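Local atomic coordinates of dihydropyrimidinase (Brevibacillus agri, PDB entry 3SFW), a protein that catalyses, as a zinc-dependent amidohydrolase, the reversible hydrolytic ring opening of dihydropyrimidines, probably a step of pyrimidine breakdown. Residues T203-H208 / E281-V286; K2-N7 / L35-A40; K168-A173 / A226-A231; Q310-D315 / V365-T370. One frame throughout, in Å; residues are numbered along the deposited sequence.

Contact 1: T203-H208 / E281-V286; sequences TDPIYH and EGAKYV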
loop_
_atom_site.group_PDB
_atom_site.type_symbol
_atom_site.label_atom_id
_atom_site.label_comp_id
_atom_site.label_asym_id
_atom_site.label_seq_id
_atom_site.Cartn_x
_atom_site.Cartn_y
_atom_site.Cartn_z
ATOM N N THR A 203 12.561 31.080 -17.023
ATOM C CA THR A 203 12.899 31.934 -15.898
ATOM C C THR A 203 11.682 32.494 -15.178
ATOM O O THR A 203 11.847 33.153 -14.157
ATOM C CB THR A 203 13.762 33.121 -16.341
ATOM O OG1 THR A 203 13.042 33.850 -17.332
ATOM C CG2 THR A 203 15.103 32.629 -16.901
ATOM N N ASP A 204 10.485 32.317 -15.762
ATOM C CA ASP A 204 9.233 32.852 -15.214
ATOM C C ASP A 204 8.891 32.154 -13.867
ATOM O O ASP A 204 9.386 31.045 -13.607
ATOM C CB ASP A 204 8.061 32.607 -16.192
ATOM C CG ASP A 204 7.943 33.689 -17.285
ATOM O OD1 ASP A 204 8.660 34.698 -17.226
ATOM O OD2 ASP A 204 7.111 33.492 -18.204
ATOM N N PRO A 205 8.069 32.815 -13.034
ATOM C CA PRO A 205 7.634 32.266 -11.718
ATOM C C PRO A 205 7.101 30.836 -11.789
ATOM O O PRO A 205 7.316 30.073 -10.845
ATOM C CB PRO A 205 6.541 33.243 -11.283
ATOM C CG PRO A 205 7.090 34.613 -11.842
ATOM C CD PRO A 205 7.569 34.198 -13.241
ATOM N N ILE A 206 6.372 30.457 -12.852
ATOM C CA ILE A 206 5.825 29.090 -12.909
ATOM C C ILE A 206 6.910 28.012 -12.809
ATOM O O ILE A 206 6.668 26.948 -12.257
ATOM C CB ILE A 206 4.933 28.865 -14.185
ATOM C CG1 ILE A 206 4.266 27.498 -14.173
ATOM C CG2 ILE A 206 5.762 29.050 -15.458
ATOM C CD1 ILE A 206 3.319 27.287 -12.997
ATOM N N TYR A 207 8.134 28.298 -13.252
ATOM C CA TYR A 207 9.189 27.263 -13.173
ATOM C C TYR A 207 9.655 27.034 -11.736
ATOM O O TYR A 207 10.269 26.013 -11.467
ATOM C CB TYR A 207 10.391 27.560 -14.088
ATOM C CG TYR A 207 9.960 27.503 -15.531
ATOM C CD1 TYR A 207 9.473 28.648 -16.148
ATOM C CD2 TYR A 207 9.782 26.284 -16.168
ATOM C CE1 TYR A 207 8.965 28.621 -17.444
ATOM C CE2 TYR A 207 9.244 26.224 -17.483
ATOM C CZ TYR A 207 8.825 27.403 -18.094
ATOM O OH TYR A 207 8.271 27.402 -19.366
ATOM N N HIS A 208 9.247 27.907 -10.816
ATOM C CA HIS A 208 9.466 27.611 -9.382
ATOM C C HIS A 208 8.730 26.326 -8.985
ATOM O O HIS A 208 9.242 25.510 -8.191
ATOM C CB HIS A 208 9.051 28.792 -8.471
ATOM C CG HIS A 208 9.147 28.454 -7.026
ATOM N ND1 HIS A 208 10.346 28.438 -6.347
ATOM C CD2 HIS A 208 8.209 28.010 -6.156
ATOM C CE1 HIS A 208 10.134 28.037 -5.102
ATOM N NE2 HIS A 208 8.840 27.807 -4.953
ATOM N N GLU A 281 2.822 38.534 -11.750
ATOM C CA GLU A 281 1.920 38.368 -10.579
ATOM C C GLU A 281 2.116 37.011 -9.915
ATOM O O GLU A 281 1.917 36.868 -8.686
ATOM C CB GLU A 281 0.432 38.536 -10.936
ATOM C CG GLU A 281 0.019 39.962 -11.197
ATOM C CD GLU A 281 -0.252 40.774 -9.924
ATOM O OE1 GLU A 281 -1.053 40.351 -9.065
ATOM O OE2 GLU A 281 0.221 41.924 -9.876
ATOM N N GLY A 282 2.565 36.050 -10.717
ATOM C CA GLY A 282 2.858 34.690 -10.250
ATOM C C GLY A 282 3.865 34.694 -9.084
ATOM O O GLY A 282 3.845 33.768 -8.259
ATOM N N ALA A 283 4.753 35.697 -9.045
ATOM C CA ALA A 283 5.808 35.753 -7.990
ATOM C C ALA A 283 5.189 35.922 -6.600
ATOM O O ALA A 283 5.795 35.535 -5.586
ATOM C CB ALA A 283 6.795 36.871 -8.252
ATOM N N LYS A 284 3.991 36.487 -6.548
ATOM C CA LYS A 284 3.242 36.565 -5.269
ATOM C C LYS A 284 3.010 35.186 -4.626
ATOM O O LYS A 284 2.809 35.099 -3.396
ATOM C CB LYS A 284 1.896 37.209 -5.509
ATOM C CG LYS A 284 1.989 38.716 -5.804
ATOM C CD LYS A 284 0.591 39.291 -6.095
ATOM C CE LYS A 284 0.623 40.810 -6.138
ATOM N NZ LYS A 284 -0.727 41.407 -6.499
ATOM N N TYR A 285 2.989 34.143 -5.458
ATOM C CA TYR A 285 2.634 32.787 -4.988
ATOM C C TYR A 285 3.838 31.870 -4.919
ATOM O O TYR A 285 3.681 30.645 -4.807
ATOM C CB TYR A 285 1.557 32.160 -5.921
ATOM C CG TYR A 285 0.291 32.965 -5.880
ATOM C CD1 TYR A 285 -0.668 32.716 -4.895
ATOM C CD2 TYR A 285 0.117 34.092 -6.724
ATOM C CE1 TYR A 285 -1.802 33.526 -4.767
ATOM C CE2 TYR A 285 -1.037 34.889 -6.624
ATOM C CZ TYR A 285 -1.987 34.597 -5.622
ATOM O OH TYR A 285 -3.118 35.384 -5.440
ATOM N N VAL A 286 5.037 32.453 -4.995
ATOM C CA VAL A 286 6.274 31.653 -4.946
ATOM C C VAL A 286 6.685 31.431 -3.462
ATOM O O VAL A 286 6.874 32.372 -2.729
ATOM C CB VAL A 286 7.427 32.386 -5.708
ATOM C CG1 VAL A 286 8.818 31.780 -5.326
ATOM C CG2 VAL A 286 7.171 32.262 -7.216
#

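Contact 2: K2-N7 / L35-A40; sequences KKWIRN and LQATDA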
loop_
_atom_site.group_PDB
_atom_site.type_symbol
_atom_site.label_atom_id
_atom_site.label_comp_id
_atom_site.label_asym_id
_atom_site.label_seq_id
_atom_site.Cartn_x
_atom_site.Cartn_y
_atom_site.Cartn_z
ATOM N N LYS A 2 -10.847 41.153 36.827
ATOM C CA LYS A 2 -11.690 40.025 36.480
ATOM C C LYS A 2 -12.522 40.382 35.272
ATOM O O LYS A 2 -13.027 41.516 35.134
ATOM C CB LYS A 2 -12.592 39.628 37.645
ATOM C CG LYS A 2 -11.838 39.009 38.815
ATOM C CD LYS A 2 -12.672 39.084 40.097
ATOM C CE LYS A 2 -13.753 38.036 40.113
ATOM N NZ LYS A 2 -14.289 37.804 41.501
ATOM N N LYS A 3 -12.732 39.394 34.413
ATOM C CA LYS A 3 -13.576 39.567 33.242
ATOM C C LYS A 3 -14.532 38.392 33.151
ATOM O O LYS A 3 -14.117 37.251 33.320
ATOM C CB LYS A 3 -12.715 39.622 31.968
ATOM C CG LYS A 3 -11.778 40.883 31.907
ATOM C CD LYS A 3 -10.926 40.845 30.633
ATOM C CE LYS A 3 -9.960 42.077 30.542
ATOM N NZ LYS A 3 -8.913 42.150 31.634
ATOM N N TRP A 4 -15.799 38.684 32.900
ATOM C CA TRP A 4 -16.861 37.686 32.884
ATOM C C TRP A 4 -17.461 37.694 31.490
ATOM O O TRP A 4 -18.178 38.636 31.106
ATOM C CB TRP A 4 -17.929 38.096 33.912
ATOM C CG TRP A 4 -18.997 37.087 34.234
ATOM C CD1 TRP A 4 -19.018 35.749 33.933
ATOM C CD2 TRP A 4 -20.188 37.352 34.978
ATOM N NE1 TRP A 4 -20.190 35.178 34.416
ATOM C CE2 TRP A 4 -20.920 36.146 35.056
ATOM C CE3 TRP A 4 -20.702 38.500 35.609
ATOM C CZ2 TRP A 4 -22.143 36.051 35.759
ATOM C CZ3 TRP A 4 -21.927 38.417 36.264
ATOM C CH2 TRP A 4 -22.632 37.200 36.339
ATOM N N ILE A 5 -17.057 36.716 30.668
ATOM C CA ILE A 5 -17.518 36.640 29.307
ATOM C C ILE A 5 -18.820 35.848 29.271
ATOM O O ILE A 5 -18.828 34.607 29.549
ATOM C CB ILE A 5 -16.481 35.963 28.372
ATOM C CG1 ILE A 5 -15.070 36.553 28.564
ATOM C CG2 ILE A 5 -16.926 36.011 26.940
ATOM C CD1 ILE A 5 -13.955 35.778 27.741
ATOM N N ARG A 6 -19.905 36.532 28.927
ATOM C CA ARG A 6 -21.272 35.954 29.075
ATOM C C ARG A 6 -22.013 35.701 27.770
ATOM O O ARG A 6 -21.855 36.435 26.782
ATOM C CB ARG A 6 -22.147 36.879 29.940
ATOM C CG ARG A 6 -21.538 37.209 31.308
ATOM C CD ARG A 6 -22.617 37.766 32.215
ATOM N NE ARG A 6 -23.579 36.711 32.532
ATOM C CZ ARG A 6 -24.660 36.889 33.288
ATOM N NH1 ARG A 6 -24.932 38.090 33.779
ATOM N NH2 ARG A 6 -25.469 35.863 33.543
ATOM N N ASN A 7 -22.808 34.635 27.758
ATOM C CA ASN A 7 -23.777 34.417 26.691
ATOM C C ASN A 7 -23.189 33.876 25.395
ATOM O O ASN A 7 -23.866 33.912 24.371
ATOM C CB ASN A 7 -24.545 35.715 26.362
ATOM C CG ASN A 7 -25.154 36.363 27.583
ATOM O OD1 ASN A 7 -25.693 35.671 28.456
ATOM N ND2 ASN A 7 -25.082 37.718 27.660
ATOM N N LEU A 35 -22.661 31.946 37.274
ATOM C CA LEU A 35 -21.525 32.179 38.167
ATOM C C LEU A 35 -21.753 33.326 39.186
ATOM O O LEU A 35 -21.068 33.395 40.202
ATOM C CB LEU A 35 -20.248 32.462 37.347
ATOM C CG LEU A 35 -19.699 31.253 36.554
ATOM C CD1 LEU A 35 -18.502 31.657 35.760
ATOM C CD2 LEU A 35 -19.335 30.102 37.517
ATOM N N GLN A 36 -22.630 34.268 38.846
ATOM C CA GLN A 36 -22.837 35.483 39.683
ATOM C C GLN A 36 -21.525 36.136 40.114
ATOM O O GLN A 36 -21.317 36.432 41.300
ATOM C CB GLN A 36 -23.726 35.183 40.906
ATOM C CG GLN A 36 -25.094 34.591 40.544
ATOM C CD GLN A 36 -25.820 33.994 41.743
ATOM O OE1 GLN A 36 -25.381 34.128 42.889
ATOM N NE2 GLN A 36 -26.932 33.318 41.480
ATOM N N ALA A 37 -20.647 36.366 39.140
ATOM C CA ALA A 37 -19.353 36.984 39.392
ATOM C C ALA A 37 -19.535 38.401 39.916
ATOM O O ALA A 37 -20.329 39.183 39.394
ATOM C CB ALA A 37 -18.497 36.982 38.133
ATOM N N THR A 38 -18.850 38.698 41.011
ATOM C CA THR A 38 -18.858 40.049 41.540
ATOM C C THR A 38 -17.617 40.778 41.056
ATOM O O THR A 38 -16.521 40.176 40.913
ATOM C CB THR A 38 -18.990 40.102 43.114
ATOM O OG1 THR A 38 -18.000 39.263 43.728
ATOM C CG2 THR A 38 -20.377 39.641 43.562
ATOM N N ASP A 39 -17.822 42.045 40.710
ATOM C CA ASP A 39 -16.723 42.956 40.468
ATOM C C ASP A 39 -15.942 42.519 39.244
ATOM O O ASP A 39 -14.716 42.641 39.217
ATOM C CB ASP A 39 -15.774 43.010 41.679
ATOM C CG ASP A 39 -16.474 43.455 42.974
ATOM O OD1 ASP A 39 -17.364 44.351 42.928
ATOM O OD2 ASP A 39 -16.118 42.902 44.041
ATOM N N ALA A 40 -16.629 41.943 38.260
ATOM C CA ALA A 40 -15.958 41.593 37.009
ATOM C C ALA A 40 -16.476 42.460 35.895
ATOM O O ALA A 40 -17.644 42.843 35.899
ATOM C CB ALA A 40 -16.147 40.115 36.671
HETATM O O HOH W 1 -12.054 42.960 38.629
HETATM O O HOH W 2 -16.604 36.274 41.262
HETATM O O HOH W 3 -22.092 32.597 34.555
#

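Contact 3: K168-A173 / A226-A231; sequences KTLIRA and ALTALA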
loop_
_atom_site.group_PDB
_atom_site.type_symbol
_atom_site.label_atom_id
_atom_site.label_comp_id
_atom_site.label_asym_id
_atom_site.label_seq_id
_atom_site.Cartn_x
_atom_site.Cartn_y
_atom_site.Cartn_z
ATOM N N LYS A 168 21.641 11.920 13.172
ATOM C CA LYS A 168 22.218 12.306 14.465
ATOM C C LYS A 168 21.277 13.189 15.285
ATOM O O LYS A 168 21.149 12.995 16.506
ATOM C CB LYS A 168 23.555 13.007 14.231
ATOM C CG LYS A 168 24.636 12.027 13.810
ATOM C CD LYS A 168 25.955 12.792 13.624
ATOM C CE LYS A 168 27.123 11.834 13.491
ATOM N NZ LYS A 168 28.409 12.627 13.467
ATOM N N THR A 169 20.572 14.106 14.610
ATOM C CA THR A 169 19.695 15.030 15.314
ATOM C C THR A 169 18.504 14.250 15.868
ATOM O O THR A 169 18.084 14.453 17.028
ATOM C CB THR A 169 19.233 16.158 14.410
ATOM O OG1 THR A 169 20.368 16.897 13.975
ATOM C CG2 THR A 169 18.249 17.102 15.139
ATOM N N LEU A 170 18.026 13.287 15.091
ATOM C CA LEU A 170 16.880 12.441 15.557
ATOM C C LEU A 170 17.263 11.575 16.762
ATOM O O LEU A 170 16.497 11.478 17.737
ATOM C CB LEU A 170 16.366 11.535 14.426
ATOM C CG LEU A 170 15.533 12.268 13.348
ATOM C CD1 LEU A 170 15.594 11.431 12.017
ATOM C CD2 LEU A 170 14.066 12.459 13.846
ATOM N N ILE A 171 18.483 11.040 16.730
ATOM C CA ILE A 171 18.974 10.220 17.847
ATOM C C ILE A 171 19.100 11.056 19.098
ATOM O O ILE A 171 18.656 10.667 20.180
ATOM C CB ILE A 171 20.307 9.550 17.507
ATOM C CG1 ILE A 171 20.036 8.461 16.450
ATOM C CG2 ILE A 171 20.915 8.872 18.739
ATOM C CD1 ILE A 171 21.215 7.882 15.894
ATOM N N ARG A 172 19.710 12.210 18.947
ATOM C CA ARG A 172 19.895 13.116 20.085
ATOM C C ARG A 172 18.554 13.625 20.591
ATOM O O ARG A 172 18.357 13.790 21.793
ATOM C CB ARG A 172 20.794 14.267 19.660
ATOM C CG ARG A 172 21.095 15.251 20.825
ATOM C CD ARG A 172 21.777 14.516 22.017
ATOM N NE ARG A 172 22.497 15.471 22.884
ATOM C CZ ARG A 172 22.720 15.311 24.200
ATOM N NH1 ARG A 172 23.337 16.283 24.877
ATOM N NH2 ARG A 172 22.324 14.216 24.848
ATOM N N ALA A 173 17.662 13.993 19.672
ATOM C CA ALA A 173 16.317 14.427 20.055
ATOM C C ALA A 173 15.559 13.362 20.851
ATOM O O ALA A 173 14.830 13.701 21.788
ATOM C CB ALA A 173 15.489 14.858 18.784
ATOM N N ALA A 226 11.931 7.202 7.419
ATOM C CA ALA A 226 12.753 6.014 7.616
ATOM C C ALA A 226 13.828 6.251 8.686
ATOM O O ALA A 226 14.080 5.383 9.547
ATOM C CB ALA A 226 13.445 5.612 6.283
ATOM N N LEU A 227 14.454 7.417 8.641
ATOM C CA LEU A 227 15.520 7.724 9.594
ATOM C C LEU A 227 14.913 7.892 10.982
ATOM O O LEU A 227 15.500 7.469 11.976
ATOM C CB LEU A 227 16.217 9.041 9.170
ATOM C CG LEU A 227 17.499 8.858 8.329
ATOM C CD1 LEU A 227 17.263 7.940 7.118
ATOM C CD2 LEU A 227 17.992 10.223 7.896
ATOM N N THR A 228 13.703 8.434 11.054
ATOM C CA THR A 228 12.986 8.512 12.331
ATOM C C THR A 228 12.702 7.114 12.911
ATOM O O THR A 228 12.944 6.895 14.079
ATOM C CB THR A 228 11.642 9.305 12.222
ATOM O OG1 THR A 228 11.943 10.639 11.809
ATOM C CG2 THR A 228 10.931 9.352 13.556
ATOM N N ALA A 229 12.182 6.181 12.101
ATOM C CA ALA A 229 11.977 4.822 12.576
ATOM C C ALA A 229 13.294 4.160 13.043
ATOM O O ALA A 229 13.310 3.519 14.076
ATOM C CB ALA A 229 11.328 3.963 11.442
ATOM N N LEU A 230 14.366 4.340 12.274
ATOM C CA LEU A 230 15.743 3.792 12.585
ATOM C C LEU A 230 16.326 4.396 13.880
ATOM O O LEU A 230 17.073 3.730 14.610
ATOM C CB LEU A 230 16.681 4.113 11.421
ATOM C CG LEU A 230 16.461 3.193 10.185
ATOM C CD1 LEU A 230 17.077 3.810 8.918
ATOM C CD2 LEU A 230 17.082 1.854 10.463
ATOM N N ALA A 231 15.875 5.603 14.221
ATOM C CA ALA A 231 16.243 6.233 15.485
ATOM C C ALA A 231 15.246 5.995 16.622
ATOM O O ALA A 231 15.460 6.502 17.748
ATOM C CB ALA A 231 16.451 7.764 15.279
#

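Contact 4: Q310-D315 / V365-T370; sequences QTVGSD and VDITST. With ZN (zinc ion), chain F.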
loop_
_atom_site.group_PDB
_atom_site.type_symbol
_atom_site.label_atom_id
_atom_site.label_comp_id
_atom_site.label_asym_id
_atom_site.label_seq_id
_atom_site.Cartn_x
_atom_site.Cartn_y
_atom_site.Cartn_z
ATOM N N GLN A 310 -2.147 16.484 11.613
ATOM C CA GLN A 310 -2.681 16.882 12.958
ATOM C C GLN A 310 -2.796 18.399 13.183
ATOM O O GLN A 310 -3.495 18.834 14.105
ATOM C CB GLN A 310 -1.851 16.262 14.089
ATOM C CG GLN A 310 -1.906 14.719 14.147
ATOM C CD GLN A 310 -1.094 14.075 13.007
ATOM O OE1 GLN A 310 -1.549 13.121 12.344
ATOM N NE2 GLN A 310 0.060 14.624 12.739
ATOM N N THR A 311 -2.108 19.201 12.373
ATOM C CA THR A 311 -2.007 20.657 12.656
ATOM C C THR A 311 -2.047 21.481 11.364
ATOM O O THR A 311 -1.757 20.988 10.256
ATOM C CB THR A 311 -0.677 21.039 13.360
ATOM O OG1 THR A 311 0.419 20.688 12.476
ATOM C CG2 THR A 311 -0.542 20.292 14.704
ATOM N N VAL A 312 -2.377 22.765 11.532
ATOM C CA VAL A 312 -2.242 23.722 10.410
ATOM C C VAL A 312 -1.419 24.909 10.892
ATOM O O VAL A 312 -1.763 25.568 11.893
ATOM C CB VAL A 312 -3.607 24.219 9.903
ATOM C CG1 VAL A 312 -3.389 25.333 8.806
ATOM C CG2 VAL A 312 -4.420 23.073 9.325
ATOM N N GLY A 313 -0.305 25.153 10.207
ATOM C CA GLY A 313 0.494 26.331 10.476
ATOM C C GLY A 313 0.455 27.215 9.235
ATOM O O GLY A 313 -0.032 26.787 8.186
ATOM N N SER A 314 0.958 28.443 9.334
ATOM C CA SER A 314 0.877 29.368 8.168
ATOM C C SER A 314 2.121 29.286 7.259
ATOM O O SER A 314 1.992 29.502 6.046
ATOM C CB SER A 314 0.704 30.836 8.630
ATOM O OG SER A 314 1.808 31.208 9.445
ATOM N N ASP A 315 3.312 29.016 7.833
ATOM C CA ASP A 315 4.605 29.289 7.113
ATOM C C ASP A 315 4.609 30.776 6.683
ATOM O O ASP A 315 5.025 31.148 5.561
ATOM C CB ASP A 315 4.881 28.328 5.912
ATOM C CG ASP A 315 6.326 28.373 5.423
ATOM O OD1 ASP A 315 7.219 28.807 6.211
ATOM O OD2 ASP A 315 6.551 27.993 4.229
ATOM N N VAL A 365 -10.703 23.454 16.039
ATOM C CA VAL A 365 -9.951 23.889 17.211
ATOM C C VAL A 365 -8.715 23.022 17.445
ATOM O O VAL A 365 -7.637 23.524 17.838
ATOM C CB VAL A 365 -10.843 23.922 18.481
ATOM C CG1 VAL A 365 -9.930 24.212 19.739
ATOM C CG2 VAL A 365 -11.957 25.010 18.300
ATOM N N ASP A 366 -8.878 21.707 17.287
ATOM C CA ASP A 366 -7.771 20.794 17.563
ATOM C C ASP A 366 -6.588 21.100 16.655
ATOM O O ASP A 366 -5.457 21.222 17.108
ATOM C CB ASP A 366 -8.240 19.328 17.377
ATOM C CG ASP A 366 -7.447 18.339 18.212
ATOM O OD1 ASP A 366 -6.814 18.707 19.226
ATOM O OD2 ASP A 366 -7.437 17.150 17.824
ATOM N N ILE A 367 -6.881 21.332 15.379
ATOM C CA ILE A 367 -5.827 21.485 14.377
ATOM C C ILE A 367 -5.191 22.841 14.424
ATOM O O ILE A 367 -4.032 22.992 14.029
ATOM C CB ILE A 367 -6.509 21.271 13.030
ATOM C CG1 ILE A 367 -6.843 19.779 12.864
ATOM C CG2 ILE A 367 -5.795 21.940 11.926
ATOM C CD1 ILE A 367 -6.219 18.881 13.855
ATOM N N THR A 368 -5.932 23.857 14.868
ATOM C CA THR A 368 -5.392 25.222 14.891
ATOM C C THR A 368 -4.812 25.639 16.237
ATOM O O THR A 368 -4.111 26.625 16.320
ATOM C CB THR A 368 -6.435 26.264 14.498
ATOM O OG1 THR A 368 -7.489 26.251 15.471
ATOM C CG2 THR A 368 -7.001 25.982 13.038
ATOM N N SER A 369 -5.078 24.862 17.285
ATOM C CA SER A 369 -4.755 25.302 18.628
ATOM C C SER A 369 -4.335 24.132 19.550
ATOM O O SER A 369 -3.150 24.022 19.952
ATOM C CB SER A 369 -5.961 26.038 19.221
ATOM O OG SER A 369 -5.608 26.584 20.439
ATOM N N THR A 370 -5.258 23.240 19.852
ATOM C CA THR A 370 -4.992 22.283 20.956
ATOM C C THR A 370 -3.921 21.254 20.609
ATOM O O THR A 370 -2.967 21.026 21.379
ATOM C CB THR A 370 -6.276 21.541 21.322
ATOM O OG1 THR A 370 -7.347 22.484 21.508
ATOM C CG2 THR A 370 -6.066 20.637 22.586
HETATM ZN ZN ZN F . 8.856 27.646 6.924
#

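Contact 1: T203-H208 / E281-V286
Gly282 and Ala283, in the 3-10 turn 281-284, lie against the ring of Pro205. The Pro205 CB comes to 3.8 Å from Gly282 C; a CB on Gly282 would point toward it and be tight against it, which is consistent with a glycine at this close approach. Ala283 N meets Pro205 CB as well, and Pro205 CG comes to 4.3 Å from Ala283 CB. Val286 then touches both Pro205 and His208. Its CG2 approaches Pro205 CB at 4.2 Å, while CG1, anti to the backbone N (chi1 164°), lies over the centre of the His208 imidazole, 3.7 Å from the ring centroid. This is a CH-pi contact almost exactly on the ring normal, 7° off. His208 NE2 is hydrogen-bonded to Trp287 O, which fixes the turn of the ring beneath the valine methyl. An alanine in place of His208 would probably leave Val286 CG1 without its aromatic floor and the carbonyl of Trp287 without this donor. Within the TIM-barrel-like amidohydrolase domain, the buried patch joins helix 206-210 to the loop between helices 265-269 and 295-305, where Val286 also makes a backbone hydrogen bond with Gly338.

Contact 2: K2-N7 / L35-A40
Trp4, on strand 2-6 of a four-stranded mixed sheet near the N terminus, lays one face of its indole over Ala37 in the connection between strands 27-32 and 41-44. Ala37 CB stands 3.8 Å from the centroid of the six-membered ring, a CH-pi contact offset toward the rim. The backbone follows beneath, Ala37 N lying 3.5 Å from Trp4 CH2. With Trp4 CG anti to the backbone N (chi1 -170°), that atom too comes to 3.9 Å from Ala37 CB. On the opposite face Arg6 CD sits over the centre of the indole, and the Arg6 guanidinium turns one of its own faces to Trp4 CZ2; Asp20 holds Arg6 by a salt bridge. A serine in place of Trp4 would probably leave Ala37 and Arg6 without the flat surface between them. Leu35 CB passes 4.0 Å from Trp4 NE1, and Leu35 also packs on Ala30 of a second subunit. Lys2 and Ala40 meet CB to CB at 3.7 Å. A bend at chi3 (77°) brings Lys2 CE close to Thr38 O, to which NZ makes a weak hydrogen bond at 3.3 Å. At the indole edge a water in the ring plane accepts from Trp4 NE1 at 3.2 Å and from Leu35 N at 2.9 Å.

Contact 3: K168-A173 / A226-A231
Leu170 of helix 163-176 reaches across to the C-terminal part of helix 214-230 and gives up more surface than any other residue in this pairing. Its CG is anti to the carbonyl carbon (chi1 -75°). Beyond it CD1 comes to 3.8 Å from Leu227 CB and also meets the backbone N of Thr228, and both methyls touch Thr228 OG1, CD2 the closer at 3.5 Å. The Leu170 and Thr228 side chains cross at about a right angle. That hydroxyl, although flanked by methyls, is satisfied within its own helix by a hydrogen bond to Ala224 O. Ala231, second in buried surface, points its single methyl at the other helix and touches two residues there: Leu170 CB at 3.9 Å and Ile171 CG1 at 3.8 Å. So small a side chain lets the backbones draw near, with Ile171 CA and Ala231 CA 5.4 Å apart. Beyond the pair lies a third subunit, whose Tyr192 packs on Ile171 and whose Val189 packs on Leu227. The contact packs two helices of the TIM-barrel-like amidohydrolase domain together; Leu170 also leans on Val180 of strand 180-182, and Phe167 of helix 163-176 adds to the cover over Leu227 and Ala231.

Contact 4: Q310-D315 / V365-T370
Val312 N, on the short strand 311-312 at the end of a parallel run of barrel strands, donates to Ile367 O on helix 361-376, a strand-to-helix contact in the TIM-barrel-like core of the amidohydrolase fold. The bond is 3.0 Å long and moderately bent, 152° at the hydrogen, with the donor tilted 34° from the carbonyl plane. The same oxygen receives a CA-H...O contact from Thr311 CA at 3.4 Å, and a second such contact runs the other way, from Ile367 CA to Gln310 O at 3.5 Å. The helix has a wider pi-type turn at 366-370, which probably helps this carbonyl reach the strand. Farther out, Arg345 NH1 bonds to the carbonyl oxygens of both Val312 and Thr368, bridging strand and helix, while Tyr236 holds Thr311 OG1 by a hydrogen bond. Backbone bonds from Thr311 and Gly313 to Thr263 join the strand to its neighbour 258-263. Past Gly313 the chain runs to the metal centre, where His58, His60 and the carboxylated Lys150 share a zinc ion with Asp315. Asp315 CG is anti to the backbone N (chi1 -165°), and its OD1 binds that zinc at 2.1 Å.

From the N terminus, contact 2 comes first: it closes the helix-free, mostly strand excursion between strand 2-6 and the approach to strand 41-44, and ends before the other three begin. Contact 3 opens next at helix 163-176, and contact 1 opens at 203-208 before contact 3 has closed at 226-231; the two therefore cross, and none nests. Contact 1 closes at 281-286, ahead of contact 4, which spans 310-315 to 365-370. Within the same amidohydrolase family region, contact 3 packs helix on helix, contact 1 helix on loop, and contact 4, near the chain's centre, strand on helix beside the metal centre. Contact 2 lies across that centre from contact 1, their centres about 52 Å apart.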